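Local coordinates for protein Lys-gingipain W83 (Porphyromonas gingivalis, PDB 6I9A) that cleaves proteins after lysine as a secreted calcium-binding cysteine endopeptidase and may act as a virulence factor in periodontal disease, at residues N282-E287 with A350-E355; Y289-G294 with A331-A336. All coordinates share one frame; numbering follows the deposited sequence. Where two conformers were deposited one is given.

Contact 1 (N282-E287 with A350-E355). With H8E (benzyl-N-[(2S)-1-[[(3S)-7-amino-1-(benzylamino)-1,2-dioxoheptan-3-yl]amino]-5-(2-methyl-2-phenylhydrazinyl)-1,5-dioxopentan-2-yl]carbamate), chain I.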
# COMPACT_ATOMS: atom_id res chain seq x y z
N ASN A 282 1.06 -17.28 11.13
CA ASN A 282 2.21 -16.85 11.94
C ASN A 282 3.28 -16.25 11.06
O ASN A 282 3.47 -16.70 9.91
CB ASN A 282 2.81 -18.08 12.66
CG ASN A 282 1.86 -18.67 13.68
OD1 ASN A 282 0.88 -18.06 14.08
ND2 ASN A 282 2.17 -19.87 14.17
N SER A 283 4.00 -15.27 11.56
CA SER A 283 5.21 -14.81 10.89
C SER A 283 6.40 -15.35 11.67
O SER A 283 6.20 -15.92 12.76
CB SER A 283 5.26 -13.29 10.69
OG SER A 283 5.54 -12.64 11.93
N TYR A 284 7.61 -15.20 11.12
CA TYR A 284 8.78 -15.81 11.75
C TYR A 284 9.86 -14.81 11.96
O TYR A 284 10.05 -13.88 11.17
CB TYR A 284 9.31 -16.98 10.87
CG TYR A 284 8.41 -18.18 10.97
CD1 TYR A 284 7.20 -18.25 10.26
CD2 TYR A 284 8.71 -19.23 11.84
CE1 TYR A 284 6.32 -19.30 10.46
CE2 TYR A 284 7.84 -20.29 12.03
CZ TYR A 284 6.67 -20.34 11.32
OH TYR A 284 5.88 -21.45 11.52
N TRP A 285 10.61 -15.00 13.06
CA TRP A 285 11.64 -14.02 13.39
C TRP A 285 12.68 -13.85 12.30
O TRP A 285 13.10 -12.72 12.04
CB TRP A 285 12.31 -14.42 14.72
CG TRP A 285 11.48 -14.10 15.93
CD1 TRP A 285 10.71 -14.96 16.65
CD2 TRP A 285 11.30 -12.79 16.53
NE1 TRP A 285 10.07 -14.28 17.68
CE2 TRP A 285 10.42 -12.97 17.63
CE3 TRP A 285 11.80 -11.51 16.26
CZ2 TRP A 285 10.04 -11.92 18.45
CZ3 TRP A 285 11.44 -10.46 17.09
CH2 TRP A 285 10.56 -10.67 18.17
N GLY A 286 13.17 -14.95 11.72
CA GLY A 286 14.23 -14.80 10.71
C GLY A 286 13.78 -14.11 9.45
O GLY A 286 14.30 -13.07 9.06
N GLU A 287 12.72 -14.65 8.81
CA GLU A 287 12.21 -14.02 7.58
C GLU A 287 11.75 -12.60 7.85
O GLU A 287 11.97 -11.76 6.99
CB GLU A 287 11.10 -14.82 6.93
CG GLU A 287 11.55 -15.92 5.98
CD GLU A 287 11.99 -17.23 6.60
OE1 GLU A 287 12.21 -17.29 7.83
OE2 GLU A 287 12.09 -18.22 5.82
N ALA A 350 10.12 -18.88 1.32
CA ALA A 350 9.58 -17.78 0.54
C ALA A 350 8.12 -18.02 0.18
O ALA A 350 7.33 -17.04 0.20
CB ALA A 350 10.40 -17.58 -0.73
N HIS A 351 7.77 -19.21 -0.30
CA HIS A 351 6.40 -19.43 -0.75
C HIS A 351 5.41 -19.06 0.38
O HIS A 351 4.40 -18.37 0.15
CB HIS A 351 6.26 -20.88 -1.22
CG HIS A 351 4.97 -21.18 -1.91
ND1 HIS A 351 4.80 -22.40 -2.55
CD2 HIS A 351 3.84 -20.44 -2.11
CE1 HIS A 351 3.58 -22.40 -3.08
NE2 HIS A 351 2.96 -21.23 -2.86
N TYR A 352 5.69 -19.54 1.59
CA TYR A 352 4.89 -19.20 2.74
C TYR A 352 4.73 -17.68 2.87
O TYR A 352 3.63 -17.19 3.11
CB TYR A 352 5.55 -19.80 3.99
CG TYR A 352 4.80 -19.59 5.28
CD1 TYR A 352 4.85 -18.38 5.94
CD2 TYR A 352 4.14 -20.65 5.90
CE1 TYR A 352 4.23 -18.20 7.17
CE2 TYR A 352 3.52 -20.49 7.13
CZ TYR A 352 3.56 -19.27 7.76
OH TYR A 352 2.99 -19.16 9.01
N TYR A 353 5.85 -16.93 2.76
CA TYR A 353 5.78 -15.46 2.92
C TYR A 353 4.91 -14.80 1.87
O TYR A 353 4.12 -13.91 2.21
CB TYR A 353 7.19 -14.81 2.97
CG TYR A 353 7.56 -14.56 4.42
CD1 TYR A 353 7.73 -13.27 4.90
CD2 TYR A 353 7.63 -15.61 5.33
CE1 TYR A 353 7.95 -13.03 6.26
CE2 TYR A 353 7.78 -15.38 6.70
CZ TYR A 353 7.94 -14.09 7.15
OH TYR A 353 8.12 -13.88 8.49
N TRP A 354 4.99 -15.25 0.60
CA TRP A 354 4.12 -14.66 -0.43
C TRP A 354 2.67 -14.97 -0.13
O TRP A 354 1.82 -14.12 -0.42
CB TRP A 354 4.57 -15.14 -1.81
CG TRP A 354 5.86 -14.52 -2.26
CD1 TRP A 354 7.12 -15.06 -2.18
CD2 TRP A 354 6.03 -13.18 -2.76
NE1 TRP A 354 8.06 -14.16 -2.63
CE2 TRP A 354 7.41 -12.98 -2.99
CE3 TRP A 354 5.14 -12.12 -3.00
CZ2 TRP A 354 7.92 -11.78 -3.50
CZ3 TRP A 354 5.64 -10.95 -3.53
CH2 TRP A 354 7.02 -10.76 -3.75
N GLU A 355 2.35 -16.15 0.45
CA GLU A 355 0.98 -16.45 0.86
C GLU A 355 0.56 -15.69 2.14
O GLU A 355 -0.64 -15.52 2.39
CB GLU A 355 0.83 -17.94 1.16
CG GLU A 355 0.82 -18.86 -0.06
CD GLU A 355 0.59 -20.31 0.30
OE1 GLU A 355 0.80 -20.71 1.47
OE2 GLU A 355 0.18 -21.06 -0.61
CAQ H8E I . 0.01 -14.52 20.59
CAK H8E I . -0.49 -13.77 21.68
CAH H8E I . 0.38 -13.37 22.69
CAL H8E I . 1.73 -13.70 22.67
CAR H8E I . 2.18 -14.46 21.60
CBO H8E I . 1.37 -14.84 20.54
CBA H8E I . 1.92 -15.65 19.52
NBE H8E I . 2.55 -14.86 18.44
CBL H8E I . 3.63 -15.30 17.74
OAE H8E I . 4.23 -16.34 18.05
CBN H8E I . 4.07 -14.43 16.57
OAG H8E I . 3.63 -13.24 16.63
CBS H8E I . 5.60 -14.58 16.28
CBB H8E I . 6.17 -13.41 15.47
CAY H8E I . 7.69 -13.50 15.29
CAX H8E I . 8.28 -12.51 14.29
CAW H8E I . 8.28 -11.08 14.82
NAB H8E I . 8.90 -10.18 13.80
NBG H8E I . 5.94 -15.85 15.62
C H8E I . 6.76 -16.79 16.10
O H8E I . 7.33 -16.76 17.19
CA H8E I . 6.80 -18.04 15.23
N H8E I . 8.03 -18.81 15.42
CBK H8E I . 9.24 -18.36 15.02
OAD H8E I . 9.36 -17.20 14.60
OBI H8E I . 10.20 -19.20 15.14
CBD H8E I . 11.58 -18.76 14.82
CBP H8E I . 12.56 -19.76 15.24
CAS H8E I . 13.11 -20.68 14.35
CAM H8E I . 14.08 -21.65 14.74
CAI H8E I . 14.41 -21.68 16.10
CAN H8E I . 13.81 -20.80 17.00
CAT H8E I . 12.89 -19.85 16.59
CB H8E I . 5.59 -18.93 15.56
CG H8E I . 5.56 -19.38 17.04
CD H8E I . 4.20 -19.92 17.41
OE1 H8E I . 3.90 -21.08 17.16
NE2 H8E I . 3.40 -18.98 17.95
NBT H8E I . 2.04 -19.22 18.22
CAA H8E I . 1.15 -18.32 17.43
CBQ H8E I . 1.76 -19.59 19.56
CAU H8E I . 0.51 -19.34 20.16
CAO H8E I . 0.25 -19.77 21.46
CAJ H8E I . 1.23 -20.44 22.18
CAP H8E I . 2.48 -20.66 21.62
CAV H8E I . 2.74 -20.26 20.31
O HOH W 1 3.37 -21.54 10.53
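Glu287 lays its CB over the ring face of Tyr353, 3.5 Å from the ring centroid, in a CH-pi contact that forms the dense, buried half of this interface. The Tyr353 hydroxyl reaches on to the N-cap residue Tyr284, whose N donates to OH at 3.0 Å in an almost straight bond (170°). Asp288 OD1 also bonds this OH, while Asp288 OD2 bonds both Ser283 OG and the inhibitor, which is consistent with Tyr353 helping to position Asp288 from a second shell. The other side, where Tyr284 is partly exposed, is bridged by a water that links the hydroxyls of Tyr284 and Tyr352. Here Tyr352 OH donates to Asn282 O at 2.7 Å, and the edge of the Tyr284 ring turns toward the Tyr352 face with planes at 80°. Between Asn282 and Trp285 the chain lines the active-site cleft: Ser283 O accepts from inhibitor NBG at 2.9 Å. Trp285 N donates to inhibitor OAD, and the inhibitor's aminobutyl chain runs over the Trp285 indole. Helix 350-356 thus backs the start of helix 285-293, with helix 325-342 packing on Glu287 and Tyr353.

Contact 2 (Y289-G294 with A331-A336); sequences YYWSVG and AGNLAA. With NA (sodium ion), chain F.
The indole of Trp291 lies flat on Gly332: one face of its five-membered ring receives Gly332 CA, 3.4 Å from the centroid and only 8° off the ring normal, a CH-pi contact. At the indole edge, near its plane, sits Asn333 OD1, and the ring of Tyr357 stacks with the same indole. This is a close helix-helix crossing made at small residues, within the catalytic C25 peptidase domain, a clan CD member. The axes of the two short helical segments approach to 7.1 Å, with 126° between their directions. Gly332 CA is 3.8 Å from Trp291 CA; having no side chain, Gly332 lets the indole rest on its CA. The backbones touch in both directions through CA-H...O contacts, Gly332 CA to Trp291 O at 3.3 Å and Trp291 CA to Gly332 O at 3.5 Å. With CG anti to the backbone N (chi1 -163°), the indole is carried off its helix to the Gly332 side. Its NE1 donates to Asn333 OD1 at 3.0 Å, a bent bond in which the donor stands above the amide plane. The buried indole N-H is thereby satisfied, while Tyr353 and Trp354 pack against Asn333. Farther along, Ala335 points its CB at the end of helix 285-293, meeting Tyr290 O at 3.2 Å. That carbonyl also accepts the N-H of Gly294, where the chain leaves the helix with positive phi. The Tyr290 ring leads away from the crossing, its hydroxyl bonded to Ile345 O. The helix end also serves a metal site completed by Tyr174, Thr308, Ser309, Asp314 and a water: Val293 O binds the sodium ion at 2.3 Å.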
# COMPACT_ATOMS: atom_id res chain seq x y z
N TYR A 289 13.04 -10.51 9.92
CA TYR A 289 14.26 -9.69 10.01
C TYR A 289 14.70 -9.27 8.59
O TYR A 289 14.94 -8.11 8.32
CB TYR A 289 15.32 -10.50 10.76
CG TYR A 289 16.63 -9.85 11.09
CD1 TYR A 289 16.72 -8.50 11.45
CD2 TYR A 289 17.77 -10.63 11.25
CE1 TYR A 289 17.93 -7.96 11.89
CE2 TYR A 289 18.95 -10.11 11.75
CZ TYR A 289 19.03 -8.77 12.06
OH TYR A 289 20.21 -8.22 12.56
N TYR A 290 14.82 -10.25 7.71
CA TYR A 290 15.22 -9.94 6.34
C TYR A 290 14.20 -9.05 5.65
O TYR A 290 14.58 -8.13 4.91
CB TYR A 290 15.37 -11.24 5.49
CG TYR A 290 16.23 -12.30 6.16
CD1 TYR A 290 17.46 -11.98 6.71
CD2 TYR A 290 15.83 -13.63 6.18
CE1 TYR A 290 18.24 -12.94 7.34
CE2 TYR A 290 16.61 -14.61 6.78
CZ TYR A 290 17.82 -14.26 7.35
OH TYR A 290 18.58 -15.23 7.96
N TRP A 291 12.91 -9.32 5.91
CA TRP A 291 11.82 -8.52 5.32
C TRP A 291 12.06 -7.04 5.51
O TRP A 291 12.00 -6.26 4.57
CB TRP A 291 10.52 -8.99 5.96
CG TRP A 291 9.24 -8.63 5.27
CD1 TRP A 291 8.50 -9.48 4.50
CD2 TRP A 291 8.47 -7.42 5.40
NE1 TRP A 291 7.32 -8.88 4.14
CE2 TRP A 291 7.26 -7.62 4.70
CE3 TRP A 291 8.66 -6.20 6.06
CZ2 TRP A 291 6.23 -6.68 4.66
CZ3 TRP A 291 7.67 -5.23 5.97
CH2 TRP A 291 6.46 -5.48 5.30
N SER A 292 12.39 -6.64 6.75
CA SER A 292 12.59 -5.22 7.03
C SER A 292 13.94 -4.68 6.65
O SER A 292 14.01 -3.56 6.13
CB SER A 292 12.37 -4.89 8.51
OG SER A 292 11.02 -5.13 8.89
N VAL A 293 15.04 -5.42 6.92
CA VAL A 293 16.40 -4.90 6.78
C VAL A 293 17.08 -5.28 5.47
O VAL A 293 17.95 -4.53 4.98
CB VAL A 293 17.21 -5.48 7.97
CG1 VAL A 293 18.70 -5.34 7.79
CG2 VAL A 293 16.76 -4.82 9.27
N GLY A 294 16.74 -6.47 4.95
CA GLY A 294 17.42 -7.05 3.80
C GLY A 294 18.02 -8.39 4.20
O GLY A 294 18.20 -8.71 5.38
N ALA A 331 8.79 -5.60 -1.46
CA ALA A 331 10.23 -5.54 -1.17
C ALA A 331 10.57 -6.44 0.02
O ALA A 331 11.60 -7.12 0.00
CB ALA A 331 10.63 -4.09 -0.89
N GLY A 332 9.74 -6.44 1.07
CA GLY A 332 10.01 -7.32 2.21
C GLY A 332 10.01 -8.76 1.80
O GLY A 332 10.90 -9.54 2.14
N ASN A 333 9.00 -9.14 1.00
CA ASN A 333 8.94 -10.52 0.54
C ASN A 333 10.09 -10.87 -0.39
O ASN A 333 10.59 -12.00 -0.32
CB ASN A 333 7.61 -10.79 -0.14
CG ASN A 333 6.40 -10.78 0.77
OD1 ASN A 333 6.51 -10.78 2.00
ND2 ASN A 333 5.21 -10.75 0.13
N LEU A 334 10.56 -9.91 -1.21
CA LEU A 334 11.73 -10.18 -2.03
C LEU A 334 12.94 -10.46 -1.17
O LEU A 334 13.73 -11.34 -1.47
CB LEU A 334 12.05 -8.98 -2.94
CG LEU A 334 11.11 -8.70 -4.10
CD1 LEU A 334 11.60 -7.44 -4.81
CD2 LEU A 334 11.10 -9.86 -5.11
N ALA A 335 13.11 -9.68 -0.09
CA ALA A 335 14.27 -9.88 0.78
C ALA A 335 14.20 -11.26 1.45
O ALA A 335 15.24 -11.94 1.55
CB ALA A 335 14.32 -8.77 1.83
N ALA A 336 13.02 -11.67 1.93
CA ALA A 336 12.91 -12.99 2.53
C ALA A 336 13.22 -14.08 1.49
O ALA A 336 13.77 -15.13 1.82
CB ALA A 336 11.51 -13.17 3.09
NA NA F . 19.53 -3.57 3.55
O HOH W 2 21.07 -2.70 1.87

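The two contacts have centres about 10 Å apart and share helix 285-293, which follows strand 273-279 of the mixed six-stranded sheet in the catalytic domain. Contact 1 uses the start of that helix and contact 2 its end. Along the chain the order is 282-287, 289-294, 331-336, 350-355, so the pairing of contact 2 falls between the two segments of contact 1. Helices 325-342 and 350-356 follow one another and touch where Asn333 packs on Trp354, while Trp291 of helix 285-293 rests against Tyr353. One continuous buried cluster therefore joins the inhibitor-lined cleft at one end of helix 285-293 to the sodium site at the other.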